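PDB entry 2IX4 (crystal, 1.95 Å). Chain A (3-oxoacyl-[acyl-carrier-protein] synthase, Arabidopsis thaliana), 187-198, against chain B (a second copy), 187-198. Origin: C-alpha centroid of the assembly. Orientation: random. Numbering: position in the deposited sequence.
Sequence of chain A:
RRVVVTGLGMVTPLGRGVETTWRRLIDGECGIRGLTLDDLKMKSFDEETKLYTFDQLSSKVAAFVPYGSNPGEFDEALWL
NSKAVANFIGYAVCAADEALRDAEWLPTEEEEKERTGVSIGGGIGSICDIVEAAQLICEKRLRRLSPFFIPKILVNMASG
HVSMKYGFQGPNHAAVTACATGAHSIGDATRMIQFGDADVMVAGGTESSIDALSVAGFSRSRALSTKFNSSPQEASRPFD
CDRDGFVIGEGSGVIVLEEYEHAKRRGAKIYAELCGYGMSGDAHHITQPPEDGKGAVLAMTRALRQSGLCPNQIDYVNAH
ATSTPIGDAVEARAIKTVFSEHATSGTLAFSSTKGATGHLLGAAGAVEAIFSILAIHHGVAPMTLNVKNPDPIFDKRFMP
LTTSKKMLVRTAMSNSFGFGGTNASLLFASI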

# COMPACT_ATOMS: atom_id res chain seq x y z
N GLY A 187 11.05 0.07 -5.76
CA GLY A 187 10.86 0.34 -7.19
C GLY A 187 10.11 1.62 -7.48
O GLY A 187 10.51 2.39 -8.35
N ASP A 188 9.02 1.86 -6.75
CA ASP A 188 8.24 3.09 -6.90
C ASP A 188 9.07 4.31 -6.56
O ASP A 188 8.98 5.33 -7.23
CB ASP A 188 6.99 3.06 -6.01
CG ASP A 188 5.92 2.10 -6.52
OD1 ASP A 188 6.01 1.63 -7.67
OD2 ASP A 188 4.97 1.84 -5.76
N ALA A 189 9.88 4.20 -5.51
CA ALA A 189 10.78 5.28 -5.08
C ALA A 189 11.83 5.61 -6.14
O ALA A 189 12.18 6.77 -6.34
CB ALA A 189 11.45 4.91 -3.77
N THR A 190 12.31 4.57 -6.81
CA THR A 190 13.22 4.71 -7.95
C THR A 190 12.57 5.51 -9.09
O THR A 190 13.16 6.47 -9.59
CB THR A 190 13.69 3.33 -8.44
OG1 THR A 190 14.39 2.67 -7.38
CG2 THR A 190 14.62 3.44 -9.65
N ARG A 191 11.35 5.12 -9.47
CA ARG A 191 10.58 5.84 -10.49
C ARG A 191 10.41 7.33 -10.16
O ARG A 191 10.46 8.18 -11.05
CB ARG A 191 9.20 5.21 -10.69
CG ARG A 191 9.21 3.84 -11.35
CD ARG A 191 9.34 3.93 -12.87
NE ARG A 191 9.37 2.61 -13.49
CZ ARG A 191 10.45 1.83 -13.57
NH1 ARG A 191 11.62 2.25 -13.09
NH2 ARG A 191 10.36 0.64 -14.15
N MET A 192 10.21 7.62 -8.87
CA MET A 192 10.06 9.00 -8.40
C MET A 192 11.34 9.82 -8.57
O MET A 192 11.29 10.98 -8.98
CB MET A 192 9.59 9.03 -6.94
CG MET A 192 8.16 8.52 -6.75
SD MET A 192 7.66 8.28 -5.03
CE MET A 192 6.10 7.44 -5.28
N ILE A 193 12.49 9.23 -8.24
CA ILE A 193 13.78 9.90 -8.44
C ILE A 193 14.05 10.09 -9.94
O ILE A 193 14.50 11.15 -10.36
CB ILE A 193 14.95 9.14 -7.75
CG1 ILE A 193 14.72 9.07 -6.24
CG2 ILE A 193 16.29 9.82 -8.05
CD1 ILE A 193 15.60 8.07 -5.50
N GLN A 194 13.74 9.06 -10.72
CA GLN A 194 13.90 9.10 -12.18
C GLN A 194 13.11 10.24 -12.80
O GLN A 194 13.64 11.00 -13.61
CB GLN A 194 13.49 7.76 -12.81
CG GLN A 194 14.53 6.65 -12.67
CD GLN A 194 13.98 5.28 -13.03
OE1 GLN A 194 12.81 4.97 -12.79
NE2 GLN A 194 14.83 4.44 -13.61
N PHE A 195 11.84 10.36 -12.40
CA PHE A 195 10.95 11.41 -12.92
C PHE A 195 11.30 12.81 -12.41
O PHE A 195 11.03 13.80 -13.08
CB PHE A 195 9.49 11.10 -12.60
CG PHE A 195 8.50 11.92 -13.39
CD1 PHE A 195 8.07 11.50 -14.65
CD2 PHE A 195 8.00 13.12 -12.88
CE1 PHE A 195 7.16 12.26 -15.38
CE2 PHE A 195 7.09 13.88 -13.60
CZ PHE A 195 6.67 13.45 -14.85
N GLY A 196 11.90 12.87 -11.22
CA GLY A 196 12.30 14.15 -10.62
C GLY A 196 11.46 14.59 -9.43
O GLY A 196 11.59 15.73 -8.97
N ASP A 197 10.62 13.69 -8.93
CA ASP A 197 9.78 13.95 -7.75
C ASP A 197 10.63 14.13 -6.48
O ASP A 197 10.21 14.81 -5.54
CB ASP A 197 8.80 12.80 -7.52
CG ASP A 197 7.82 12.62 -8.67
OD1 ASP A 197 7.15 13.60 -9.07
OD2 ASP A 197 7.70 11.48 -9.17
N ALA A 198 11.80 13.51 -6.47
CA ALA A 198 12.74 13.57 -5.35
C ALA A 198 14.17 13.35 -5.83
O ALA A 198 14.39 12.83 -6.93
CB ALA A 198 12.37 12.52 -4.30
N GLY B 187 -1.75 8.08 -9.27
CA GLY B 187 -0.50 8.76 -9.59
C GLY B 187 0.64 7.82 -9.92
O GLY B 187 1.40 8.06 -10.86
N ASP B 188 0.78 6.76 -9.12
CA ASP B 188 1.80 5.73 -9.35
C ASP B 188 1.62 5.08 -10.71
O ASP B 188 2.58 4.93 -11.46
CB ASP B 188 1.76 4.66 -8.27
CG ASP B 188 2.41 5.11 -6.97
OD1 ASP B 188 2.99 6.21 -6.92
OD2 ASP B 188 2.33 4.34 -5.99
N ALA B 189 0.37 4.72 -11.02
CA ALA B 189 0.02 4.12 -12.31
C ALA B 189 0.39 5.03 -13.47
O ALA B 189 0.84 4.56 -14.52
CB ALA B 189 -1.46 3.78 -12.34
N THR B 190 0.20 6.34 -13.28
CA THR B 190 0.58 7.34 -14.27
C THR B 190 2.08 7.27 -14.56
O THR B 190 2.48 7.21 -15.72
CB THR B 190 0.16 8.77 -13.83
OG1 THR B 190 -1.26 8.83 -13.69
CG2 THR B 190 0.60 9.83 -14.84
N ARG B 191 2.88 7.26 -13.49
CA ARG B 191 4.34 7.16 -13.61
C ARG B 191 4.78 5.91 -14.38
O ARG B 191 5.74 5.95 -15.15
CB ARG B 191 4.99 7.15 -12.22
CG ARG B 191 4.90 8.48 -11.47
CD ARG B 191 5.98 9.46 -11.93
NE ARG B 191 5.90 10.72 -11.19
CZ ARG B 191 5.13 11.75 -11.53
NH1 ARG B 191 4.36 11.70 -12.62
NH2 ARG B 191 5.14 12.85 -10.79
N MET B 192 4.06 4.81 -14.15
CA MET B 192 4.34 3.54 -14.81
C MET B 192 4.09 3.62 -16.32
O MET B 192 4.91 3.14 -17.10
CB MET B 192 3.51 2.42 -14.18
CG MET B 192 3.92 2.11 -12.75
SD MET B 192 2.95 0.81 -11.96
CE MET B 192 3.62 0.92 -10.30
N ILE B 193 2.98 4.22 -16.72
CA ILE B 193 2.70 4.45 -18.14
C ILE B 193 3.72 5.43 -18.73
O ILE B 193 4.24 5.20 -19.82
CB ILE B 193 1.25 4.94 -18.39
CG1 ILE B 193 0.25 3.90 -17.86
CG2 ILE B 193 1.01 5.19 -19.87
CD1 ILE B 193 -1.17 4.42 -17.77
N GLN B 194 4.01 6.50 -18.00
CA GLN B 194 5.01 7.49 -18.42
C GLN B 194 6.36 6.86 -18.71
O GLN B 194 7.00 7.17 -19.72
CB GLN B 194 5.17 8.60 -17.36
CG GLN B 194 4.03 9.61 -17.33
CD GLN B 194 4.11 10.55 -16.14
OE1 GLN B 194 4.51 10.16 -15.04
NE2 GLN B 194 3.74 11.81 -16.36
N PHE B 195 6.79 5.96 -17.83
CA PHE B 195 8.09 5.29 -17.96
C PHE B 195 8.10 4.20 -19.04
O PHE B 195 9.13 3.96 -19.67
CB PHE B 195 8.54 4.70 -16.62
CG PHE B 195 9.97 4.26 -16.61
CD1 PHE B 195 11.00 5.18 -16.39
CD2 PHE B 195 10.31 2.92 -16.82
CE1 PHE B 195 12.33 4.77 -16.38
CE2 PHE B 195 11.64 2.51 -16.82
CZ PHE B 195 12.65 3.43 -16.60
N GLY B 196 6.95 3.56 -19.25
CA GLY B 196 6.84 2.50 -20.25
C GLY B 196 6.61 1.12 -19.66
O GLY B 196 6.72 0.12 -20.36
N ASP B 197 6.29 1.08 -18.36
CA ASP B 197 5.98 -0.18 -17.67
C ASP B 197 4.68 -0.79 -18.18
O ASP B 197 4.50 -2.00 -18.13
CB ASP B 197 5.87 0.05 -16.16
CG ASP B 197 7.18 0.48 -15.53
OD1 ASP B 197 8.19 -0.23 -15.70
OD2 ASP B 197 7.19 1.52 -14.85
N ALA B 198 3.78 0.07 -18.65
CA ALA B 198 2.47 -0.34 -19.16
C ALA B 198 1.95 0.68 -20.16
O ALA B 198 2.41 1.82 -20.19
CB ALA B 198 1.49 -0.50 -18.01

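Two salt bridges, one in each direction, join the copies. Arg A191 NE donates to Asp B197 OD2 at 2.8 Å, and Arg A191 NH2 donates to Asp B197 OD1, also at 2.8 Å. The reciprocal pair, Arg B191 NH2 to Asp A197 OD1 (2.7 Å) and Arg B191 NE to Asp A197 OD2 (2.8 Å), repeats the arrangement. Two parallel N-H groups on one edge of a guanidinium match the two oxygens of a carboxylate, so arginine suits this place: each bridge is bidentate, and the aspartate lies near the guanidinium plane.

That edge-on pairing leaves a face of the guanidinium available for stacking. The group of Arg A191 lies flat on Phe B195, with centres 3.7 Å apart and planes at 18°; Arg B191 lies on Phe A195 at the same separation and 10°. The flat aromatic face of each phenylalanine offers a surface that matches the planar guanidinium. Arginine's delocalised, planar cation combines cation-pi attraction with broad van der Waals contact, and its CD methylene adds a CH-pi contact to the same ring.

Within each chain, a further hydrogen bond steadies the arginine: Arg A191 NH1 to Gln A194 OE1 is 3.0 Å, and Arg B191 NH1 to Gln B194 OE1 is 2.9 Å. The glutamine, three residues along the helix, thus accepts from the nitrogen that the aspartate leaves unused.

Where the helices bring Asp A188 and Asp B188 together, like charges meet: Asp A188 OD2 and Asp B188 OD2 are 3.6 Å apart. All four carboxylate oxygens are hydrogen-bonded elsewhere in the structure. The methionine methyl packs against the carboxylate: Met B192 CE lies 3.6 Å from Asp A188 OD1; its long, unbranched chain brings the methyl across from a sideways-pointing CB.

Finally, Gly A196 and Gly B196 leave the helix with positive phi, where a CB would jam against the preceding carbonyl oxygen.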